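Long-range contact in DegV family protein (Eubacterium eligens, PDB 3FDJ), which is of unknown function but belongs to the DegV family, whose members probably bind fatty acids: residues L182-I187 with I199-G204. Sequence-based numbering, arbitrary orientation.
With NA (sodium ion), chain E; ACY (acetic acid), chain F.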
loop_
_atom_site.group_PDB
_atom_site.type_symbol
_atom_site.label_atom_id
_atom_site.label_comp_id
_atom_site.label_asym_id
_atom_site.label_seq_id
_atom_site.Cartn_x
_atom_site.Cartn_y
_atom_site.Cartn_z
ATOM N N LEU A 182 17.763 -10.763 15.831
ATOM C CA LEU A 182 17.732 -9.339 16.227
ATOM C C LEU A 182 18.712 -8.521 15.393
ATOM O O LEU A 182 19.902 -8.840 15.334
ATOM C CB LEU A 182 18.082 -9.183 17.702
ATOM C CG LEU A 182 17.928 -7.766 18.278
ATOM C CD1 LEU A 182 16.443 -7.373 18.360
ATOM C CD2 LEU A 182 18.599 -7.677 19.618
ATOM N N GLY A 183 18.200 -7.466 14.759
ATOM C CA GLY A 183 19.008 -6.605 13.892
ATOM C C GLY A 183 19.011 -6.969 12.412
ATOM O O GLY A 183 19.657 -6.286 11.607
ATOM N N ILE A 184 18.325 -8.056 12.048
ATOM C CA ILE A 184 18.199 -8.453 10.658
ATOM C C ILE A 184 16.829 -8.054 10.125
ATOM O O ILE A 184 15.813 -8.379 10.730
ATOM C CB ILE A 184 18.389 -9.987 10.451
ATOM C CG1 ILE A 184 19.765 -10.414 10.919
ATOM C CG2 ILE A 184 18.242 -10.358 8.964
ATOM C CD1 ILE A 184 20.914 -9.651 10.229
ATOM N N SER A 185 16.834 -7.373 8.977
ATOM C CA SER A 185 15.632 -7.097 8.202
ATOM C C SER A 185 15.615 -7.892 6.915
ATOM O O SER A 185 16.665 -8.274 6.414
ATOM C CB SER A 185 15.597 -5.624 7.837
ATOM O OG SER A 185 15.512 -4.827 8.998
ATOM N N VAL A 186 14.421 -8.122 6.377
ATOM C CA VAL A 186 14.244 -8.728 5.068
ATOM C C VAL A 186 13.807 -7.668 4.099
ATOM O O VAL A 186 12.884 -6.879 4.391
ATOM C CB VAL A 186 13.211 -9.852 5.072
ATOM C CG1 VAL A 186 12.886 -10.328 3.626
ATOM C CG2 VAL A 186 13.699 -11.000 5.972
ATOM N N ILE A 187 14.498 -7.628 2.963
ATOM C CA ILE A 187 14.175 -6.700 1.889
ATOM C C ILE A 187 13.314 -7.433 0.859
ATOM O O ILE A 187 13.632 -8.552 0.442
ATOM C CB ILE A 187 15.463 -6.176 1.202
ATOM C CG1 ILE A 187 16.360 -5.460 2.202
ATOM C CG2 ILE A 187 15.093 -5.209 0.055
ATOM C CD1 ILE A 187 17.760 -5.123 1.606
ATOM N N ILE A 199 14.043 -10.323 -1.544
ATOM C CA ILE A 199 15.234 -10.015 -2.320
ATOM C C ILE A 199 16.471 -10.429 -1.528
ATOM O O ILE A 199 17.460 -10.880 -2.091
ATOM C CB ILE A 199 15.332 -8.480 -2.582
ATOM C CG1 ILE A 199 14.373 -8.064 -3.694
ATOM C CG2 ILE A 199 16.787 -8.076 -2.924
ATOM C CD1 ILE A 199 14.342 -6.585 -3.927
ATOM N N GLY A 200 16.421 -10.254 -0.221
ATOM C CA GLY A 200 17.534 -10.602 0.627
ATOM C C GLY A 200 17.412 -10.059 2.030
ATOM O O GLY A 200 16.444 -9.456 2.377
ATOM N N LYS A 201 18.427 -10.309 2.839
ATOM C CA LYS A 201 18.423 -9.870 4.235
ATOM C C LYS A 201 19.362 -8.709 4.358
ATOM O O LYS A 201 20.215 -8.477 3.492
ATOM C CB LYS A 201 18.889 -11.000 5.146
ATOM C CG LYS A 201 20.376 -11.214 5.139
ATOM C CD LYS A 201 20.762 -12.494 5.784
ATOM C CE LYS A 201 21.667 -12.282 6.931
ATOM N NZ LYS A 201 21.751 -13.530 7.728
ATOM N N CYS A 202 19.262 -8.001 5.470
ATOM C CA CYS A 202 20.067 -6.852 5.646
ATOM C C CYS A 202 20.342 -6.560 7.114
ATOM O O CYS A 202 19.416 -6.510 7.913
ATOM C CB CYS A 202 19.294 -5.717 5.011
ATOM S SG CYS A 202 20.244 -4.335 4.836
ATOM N N ARG A 203 21.611 -6.377 7.484
ATOM C CA ARG A 203 21.947 -5.956 8.847
ATOM C C ARG A 203 22.245 -4.450 8.949
ATOM O O ARG A 203 23.384 -3.996 8.694
ATOM C CB ARG A 203 23.141 -6.739 9.410
ATOM C CG ARG A 203 23.453 -6.328 10.863
ATOM C CD ARG A 203 24.435 -7.252 11.609
ATOM N NE ARG A 203 23.738 -8.388 12.210
ATOM C CZ ARG A 203 22.996 -8.337 13.320
ATOM N NH1 ARG A 203 22.386 -9.437 13.745
ATOM N NH2 ARG A 203 22.850 -7.204 14.003
ATOM N N GLY A 204 21.229 -3.698 9.337
ATOM C CA GLY A 204 21.373 -2.299 9.695
ATOM C C GLY A 204 20.991 -1.328 8.605
ATOM O O GLY A 204 20.952 -1.676 7.419
HETATM NA NA NA E . 14.671 -8.734 12.759
HETATM C C ACY F . 24.078 -11.406 10.917
HETATM O O ACY F . 23.211 -11.606 11.800
HETATM O OXT ACY F . 24.407 -10.255 10.526
HETATM C CH3 ACY F . 24.751 -12.609 10.309
HETATM O O HOH W 1 18.451 -4.169 10.001
HETATM O O HOH W 2 15.324 -6.789 13.330
HETATM O O HOH W 3 13.918 -8.896 14.904
#
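Arg203 reaches back to the backbone of 182-183, where its NH1 donates to Leu182 O at 3.0 Å with a bent N-H...O angle of 143°. Its chain bends at chi3, and chi4 (-76°) then sets CZ back towards Leu182. An acetate, probably from the crystallisation liquor, lies at the guanidinium edge: Arg203 NE meets its OXT at 2.6 Å, and NH1 also donates to its O, giving NH1 two acceptors. Ile184 CD1 lies 3.7 Å from Arg203 NE, the two side chains crossing at about a right angle, while Ile184 CG2 packs on Lys201 CB. An alanine in place of Ile184 would probably open a gap beside Lys201 CB and leave Arg203 CB and NE without their apolar neighbour.

Main-chain bonds fix the antiparallel register. Ser185 and Cys202 form a hydrogen-bonded pair, with Ser185 N to Cys202 O nearly straight at 176°. Farther along, Ile187 O accepts from Ile199 N at 2.7 Å and weakly from Gly200 N, the signature of a classic beta bulge. On the face shared with Cys202, Ile187 CD1 touches Cys202 CB at 3.8 Å. At the other end water 1 bridges Gly183 O and Gly204 N, the N-cap of the following helix.

Ile184 O binds the sodium ion at 2.4 Å, alongside Lys160 O, Ala179 O and two waters. The hairpin lies at one side of the mixed sheet: strand 184-190 pairs with strand 153-159, strand 196-203 is outermost, and helix 205-219 covers Ile187 and Cys202 through Leu208.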